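Local coordinates for protein glutathione S-transferase (Legionella pneumophila subsp. pneumophila str. Philadelphia 1, PDB 3NIV) that probably catalyses the glutathione-dependent isomerisation of maleylacetoacetate and may act more generally as a glutathione transferase of the zeta class, at residues Y15-A20 with M70-Y75; C105-L110 with H136-G141. All coordinates share one frame; numbering follows the deposited sequence.

Interaction 1. Residues Y15-A20 with M70-Y75; sequences YRVRIA and MAIIDY
Ile73 reaches across to Ala20 and Arg16, and the contact it makes there is wholly apolar. Its CG1 lies 3.7 Å from Ala20 CB. With CG1 anti to the carbonyl carbon (chi1 -75°) and the chain nearly extended beyond it, the CD1 methyl is carried on to the base of Arg16, 4.1 Å from its CB. One branch of the isoleucine thus touches side chains one helical turn apart. Beside it, Val17 and Ile72 meet by their branches: CG1 of Val17 is 3.9 Å from CG2 of Ile72, and the two side chains cross at about a right angle. Pro57 also packs on Val17.

These helices, 12-23 and 69-79, belong to the thioredoxin-like N-terminal domain of the glutathione transferase fold. The short segments run almost parallel, at 11°, with their axes 9.7 Å apart, and the closest pair of CA atoms, those of Val17 and Ile73, is 6.5 Å apart. No hydrogen bond joins the segments, so side-chain packing alone carries the contact.

The guanidinium of Arg16 is held through NH1 by a hydrogen bond to Ser69 OG, just before Met70; SE of selenomethionine Met70 lies loosely and obliquely beside it, 4.4 Å from the same Arg16 NH1. Val103 and Ala104 of helix 90-106 pack on Arg16. Met70 touches Ala100 of that helix, Cys170 of helix 166-180 and Leu101 of the second subunit.

Interaction 2. Residues C105-L110 with H136-G141; sequences CDMHPL and HWLKTG
Leu110 lies over one face of the Trp137 indole, its CG 3.7 Å from the centroid of the five-membered ring and only 1° off the ring normal, a CH-pi contact. Leu110 CB lies over the same face, 3.5 Å from Trp137 CD1. With CG anti to the carbonyl carbon, the tryptophan carries its indole out to Leu110, and chi2 of 118° turns the face to the leucine; His136 CD2 sits against the opposite face near the rim.

Selenomethionine Met107 fills the other half of the contact. Its chain runs extended through chi2 and then bends at chi3 (54°), laying SE against the backbone of Gly141, 3.3 Å from CA, where no side chain intervenes. The bend directs CE to Leu138, whose CD1 it approaches at 3.3 Å, tighter than normal van der Waals contact. Within the helix, Thr140 OG1 donates to His136 O at 3.1 Å, coming from the opposite face of that carbonyl to Thr140 N.

Trp133, one turn earlier, bonds Leu110 O through NE1 and meets the Trp137 ring edge-to-face. The break between helices 90-106 and 108-111 is packed onto helix 127-149; helix 166-180 comes in through Gln174 at Met107 and Leu138, and helix 113-123 of the second subunit brings Val115 and Arg114 against Leu110 and Trp137.

In the fold
Interaction 1 closes before interaction 2 opens along the chain, and their centres are 19 Å apart, on opposite sides of the chain's centre. The first joins two helices of the thioredoxin-like N-terminal domain; the second lies in the all-helical C-terminal domain. Helix 90-106, which follows helix 69-79 in sequence, runs past the N-terminal pair of helices to end in interaction 2, while Arg16 NH2 touches His108 CB at 3.5 Å, so the two sites meet across the domain boundary. Both also touch the second subunit; in interaction 2, Cys105, seen in an interchain disulfide, packs against its counterpart there, so the domain boundary and the dimer interface appear to lie near each other.

Interaction 1. Residues Y15-A20 with M70-Y75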
loop_
_atom_site.group_PDB
_atom_site.type_symbol
_atom_site.label_atom_id
_atom_site.label_comp_id
_atom_site.label_asym_id
_atom_site.label_seq_id
_atom_site.Cartn_x
_atom_site.Cartn_y
_atom_site.Cartn_z
ATOM N N TYR A 15 9.591 10.859 -3.710
ATOM C CA TYR A 15 10.774 10.911 -2.858
ATOM C C TYR A 15 11.254 9.475 -2.599
ATOM O O TYR A 15 12.425 9.163 -2.777
ATOM C CB TYR A 15 10.416 11.671 -1.573
ATOM C CG TYR A 15 11.555 12.099 -0.667
ATOM C CD1 TYR A 15 12.887 11.994 -1.055
ATOM C CD2 TYR A 15 11.283 12.642 0.583
ATOM C CE1 TYR A 15 13.899 12.391 -0.216
ATOM C CE2 TYR A 15 12.286 13.039 1.421
ATOM C CZ TYR A 15 13.596 12.919 1.022
ATOM O OH TYR A 15 14.582 13.334 1.892
ATOM N N ARG A 16 10.337 8.588 -2.234
ATOM C CA ARG A 16 10.680 7.170 -2.073
ATOM C C ARG A 16 11.401 6.619 -3.289
ATOM O O ARG A 16 12.476 6.028 -3.182
ATOM C CB ARG A 16 9.427 6.328 -1.896
ATOM C CG ARG A 16 8.549 6.747 -0.777
ATOM C CD ARG A 16 7.203 6.082 -0.936
ATOM N NE ARG A 16 6.285 6.604 0.060
ATOM C CZ ARG A 16 4.990 6.344 0.074
ATOM N NH1 ARG A 16 4.481 5.565 -0.865
ATOM N NH2 ARG A 16 4.220 6.863 1.022
ATOM N N VAL A 17 10.782 6.780 -4.451
ATOM C CA VAL A 17 11.389 6.283 -5.665
ATOM C C VAL A 17 12.782 6.857 -5.856
ATOM O O VAL A 17 13.709 6.128 -6.159
ATOM C CB VAL A 17 10.534 6.569 -6.895
ATOM C CG1 VAL A 17 11.201 5.984 -8.127
ATOM C CG2 VAL A 17 9.156 5.968 -6.717
ATOM N N ARG A 18 12.931 8.163 -5.672
ATOM C CA ARG A 18 14.235 8.795 -5.859
ATOM C C ARG A 18 15.313 8.189 -4.966
ATOM O O ARG A 18 16.409 7.897 -5.444
ATOM C CB ARG A 18 14.156 10.318 -5.718
ATOM C CG ARG A 18 13.436 10.985 -6.899
ATOM C CD ARG A 18 13.635 12.490 -6.925
ATOM N NE ARG A 18 13.389 13.082 -5.619
ATOM C CZ ARG A 18 12.227 13.598 -5.236
ATOM N NH1 ARG A 18 11.193 13.608 -6.070
ATOM N NH2 ARG A 18 12.105 14.123 -4.020
ATOM N N ILE A 19 14.998 7.975 -3.687
ATOM C CA ILE A 19 15.916 7.281 -2.775
ATOM C C ILE A 19 16.262 5.863 -3.257
ATOM O O ILE A 19 17.431 5.474 -3.308
ATOM C CB ILE A 19 15.328 7.152 -1.355
ATOM C CG1 ILE A 19 14.764 8.494 -0.870
ATOM C CG2 ILE A 19 16.377 6.556 -0.399
ATOM C CD1 ILE A 19 14.439 8.543 0.609
ATOM N N ALA A 20 15.233 5.090 -3.588
ATOM C CA ALA A 20 15.423 3.721 -4.041
ATOM C C ALA A 20 16.378 3.662 -5.225
ATOM O O ALA A 20 17.238 2.785 -5.295
ATOM C CB ALA A 20 14.092 3.095 -4.407
HETATM N N MSE A 70 5.464 1.776 -4.549
HETATM C CA MSE A 70 5.831 0.462 -4.011
HETATM C C MSE A 70 6.031 -0.570 -5.127
HETATM O O MSE A 70 6.963 -1.370 -5.083
HETATM C CB MSE A 70 4.800 -0.030 -3.001
HETATM C CG MSE A 70 4.540 0.957 -1.888
HETATM SE SE MSE A 70 6.191 1.539 -0.994
HETATM C CE MSE A 70 6.532 -0.071 0.071
ATOM N N ALA A 71 5.165 -0.521 -6.134
ATOM C CA ALA A 71 5.294 -1.383 -7.298
ATOM C C ALA A 71 6.550 -1.060 -8.080
ATOM O O ALA A 71 7.260 -1.954 -8.512
ATOM C CB ALA A 71 4.066 -1.270 -8.202
ATOM N N ILE A 72 6.811 0.227 -8.275
ATOM C CA ILE A 72 8.014 0.678 -8.973
ATOM C C ILE A 72 9.273 0.158 -8.283
ATOM O O ILE A 72 10.212 -0.331 -8.925
ATOM C CB ILE A 72 8.068 2.215 -9.038
ATOM C CG1 ILE A 72 7.095 2.721 -10.117
ATOM C CG2 ILE A 72 9.509 2.692 -9.255
ATOM C CD1 ILE A 72 6.929 4.221 -10.181
ATOM N N ILE A 73 9.275 0.246 -6.964
ATOM C CA ILE A 73 10.450 -0.132 -6.201
ATOM C C ILE A 73 10.706 -1.637 -6.291
ATOM O O ILE A 73 11.845 -2.073 -6.474
ATOM C CB ILE A 73 10.329 0.357 -4.741
ATOM C CG1 ILE A 73 10.567 1.875 -4.688
ATOM C CG2 ILE A 73 11.294 -0.381 -3.852
ATOM C CD1 ILE A 73 10.035 2.551 -3.449
ATOM N N ASP A 74 9.639 -2.421 -6.191
ATOM C CA ASP A 74 9.746 -3.873 -6.276
ATOM C C ASP A 74 10.264 -4.324 -7.642
ATOM O O ASP A 74 11.010 -5.300 -7.744
ATOM C CB ASP A 74 8.399 -4.528 -5.954
ATOM C CG ASP A 74 8.157 -4.670 -4.450
ATOM O OD1 ASP A 74 9.111 -4.499 -3.655
ATOM O OD2 ASP A 74 7.007 -4.969 -4.058
ATOM N N TYR A 75 9.875 -3.599 -8.686
ATOM C CA TYR A 75 10.396 -3.832 -10.030
ATOM C C TYR A 75 11.910 -3.619 -10.049
ATOM O O TYR A 75 12.667 -4.496 -10.453
ATOM C CB TYR A 75 9.702 -2.917 -11.053
ATOM C CG TYR A 75 10.240 -3.038 -12.467
ATOM C CD1 TYR A 75 9.754 -4.005 -13.338
ATOM C CD2 TYR A 75 11.226 -2.175 -12.933
ATOM C CE1 TYR A 75 10.249 -4.116 -14.634
ATOM C CE2 TYR A 75 11.723 -2.282 -14.222
ATOM C CZ TYR A 75 11.231 -3.252 -15.065
ATOM O OH TYR A 75 11.726 -3.358 -16.344
#

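Interaction 2. Residues C105-L110 with H136-G141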
loop_
_atom_site.group_PDB
_atom_site.type_symbol
_atom_site.label_atom_id
_atom_site.label_comp_id
_atom_site.label_asym_id
_atom_site.label_seq_id
_atom_site.Cartn_x
_atom_site.Cartn_y
_atom_site.Cartn_z
ATOM N N CYS A 105 0.347 2.847 3.427
ATOM C CA CYS A 105 -1.069 2.453 3.406
ATOM C C CYS A 105 -1.866 3.073 4.535
ATOM O O CYS A 105 -3.017 3.455 4.351
ATOM C CB CYS A 105 -1.229 0.931 3.497
ATOM S SG CYS A 105 -0.936 0.043 1.957
ATOM N N ASP A 106 -1.254 3.150 5.712
ATOM C CA ASP A 106 -1.961 3.587 6.909
ATOM C C ASP A 106 -1.670 5.028 7.265
ATOM O O ASP A 106 -2.147 5.511 8.285
ATOM C CB ASP A 106 -1.598 2.709 8.114
ATOM C CG ASP A 106 -1.982 1.246 7.917
ATOM O OD1 ASP A 106 -2.627 0.918 6.891
ATOM O OD2 ASP A 106 -1.627 0.427 8.795
HETATM N N MSE A 107 -0.871 5.711 6.453
HETATM C CA MSE A 107 -0.508 7.093 6.777
HETATM C C MSE A 107 -0.608 8.023 5.571
HETATM O O MSE A 107 -1.458 8.915 5.529
HETATM C CB MSE A 107 0.900 7.186 7.360
HETATM C CG MSE A 107 1.174 6.340 8.607
HETATM SE SE MSE A 107 2.988 6.722 9.365
HETATM C CE MSE A 107 2.783 8.658 9.517
ATOM N N HIS A 108 0.264 7.824 4.591
ATOM C CA HIS A 108 0.296 8.743 3.470
ATOM C C HIS A 108 -1.057 8.944 2.777
ATOM O O HIS A 108 -1.455 10.076 2.546
ATOM C CB HIS A 108 1.371 8.382 2.455
ATOM C CG HIS A 108 1.684 9.504 1.515
ATOM N ND1 HIS A 108 1.795 10.814 1.939
ATOM C CD2 HIS A 108 1.907 9.520 0.178
ATOM C CE1 HIS A 108 2.063 11.587 0.901
ATOM N NE2 HIS A 108 2.149 10.826 -0.176
ATOM N N PRO A 109 -1.766 7.850 2.448
ATOM C CA PRO A 109 -3.041 8.019 1.734
ATOM C C PRO A 109 -3.981 9.016 2.403
ATOM O O PRO A 109 -4.619 9.810 1.706
ATOM C CB PRO A 109 -3.653 6.618 1.766
ATOM C CG PRO A 109 -2.471 5.707 1.862
ATOM C CD PRO A 109 -1.420 6.429 2.651
ATOM N N LEU A 110 -4.062 8.976 3.731
ATOM C CA LEU A 110 -4.940 9.882 4.481
ATOM C C LEU A 110 -4.582 11.373 4.363
ATOM O O LEU A 110 -5.451 12.229 4.515
ATOM C CB LEU A 110 -4.966 9.499 5.962
ATOM C CG LEU A 110 -5.754 8.278 6.424
ATOM C CD1 LEU A 110 -7.055 8.183 5.636
ATOM C CD2 LEU A 110 -4.940 7.023 6.265
ATOM N N HIS A 136 -3.244 13.689 13.353
ATOM C CA HIS A 136 -3.851 12.474 13.889
ATOM C C HIS A 136 -3.275 11.205 13.261
ATOM O O HIS A 136 -2.970 10.241 13.954
ATOM C CB HIS A 136 -5.365 12.488 13.698
ATOM C CG HIS A 136 -6.015 11.197 14.069
ATOM N ND1 HIS A 136 -5.876 10.631 15.318
ATOM C CD2 HIS A 136 -6.786 10.345 13.352
ATOM C CE1 HIS A 136 -6.539 9.490 15.357
ATOM N NE2 HIS A 136 -7.101 9.295 14.180
ATOM N N TRP A 137 -3.123 11.210 11.943
ATOM C CA TRP A 137 -2.642 10.020 11.264
ATOM C C TRP A 137 -1.144 9.905 11.440
ATOM O O TRP A 137 -0.594 8.800 11.400
ATOM C CB TRP A 137 -3.062 9.995 9.788
ATOM C CG TRP A 137 -4.537 10.167 9.634
ATOM C CD1 TRP A 137 -5.176 11.179 9.000
ATOM C CD2 TRP A 137 -5.561 9.321 10.170
ATOM N NE1 TRP A 137 -6.526 11.016 9.086
ATOM C CE2 TRP A 137 -6.796 9.886 9.802
ATOM C CE3 TRP A 137 -5.552 8.133 10.914
ATOM C CZ2 TRP A 137 -8.013 9.310 10.146
ATOM C CZ3 TRP A 137 -6.756 7.565 11.264
ATOM C CH2 TRP A 137 -7.973 8.155 10.883
ATOM N N LEU A 138 -0.481 11.037 11.659
ATOM C CA LEU A 138 0.945 10.981 11.966
ATOM C C LEU A 138 1.167 10.238 13.285
ATOM O O LEU A 138 1.976 9.311 13.350
ATOM C CB LEU A 138 1.591 12.365 11.960
ATOM C CG LEU A 138 2.039 12.804 10.560
ATOM C CD1 LEU A 138 3.091 11.890 9.979
ATOM C CD2 LEU A 138 0.876 12.804 9.632
ATOM N N LYS A 139 0.407 10.601 14.311
ATOM C CA LYS A 139 0.556 9.971 15.616
ATOM C C LYS A 139 0.285 8.475 15.520
ATOM O O LYS A 139 1.059 7.659 16.018
ATOM C CB LYS A 139 -0.376 10.599 16.658
ATOM C CG LYS A 139 0.061 10.314 18.091
ATOM C CD LYS A 139 -1.089 10.349 19.096
ATOM C CE LYS A 139 -0.713 9.558 20.364
ATOM N NZ LYS A 139 -1.899 9.055 21.146
ATOM N N THR A 140 -0.825 8.118 14.884
ATOM C CA THR A 140 -1.212 6.725 14.784
ATOM C C THR A 140 -0.158 5.909 14.048
ATOM O O THR A 140 0.215 4.828 14.494
ATOM C CB THR A 140 -2.561 6.578 14.080
ATOM O OG1 THR A 140 -3.544 7.320 14.808
ATOM C CG2 THR A 140 -2.982 5.119 14.054
ATOM N N GLY A 141 0.315 6.445 12.925
ATOM C CA GLY A 141 1.319 5.795 12.105
ATOM C C GLY A 141 2.696 5.704 12.735
ATOM O O GLY A 141 3.380 4.690 12.617
#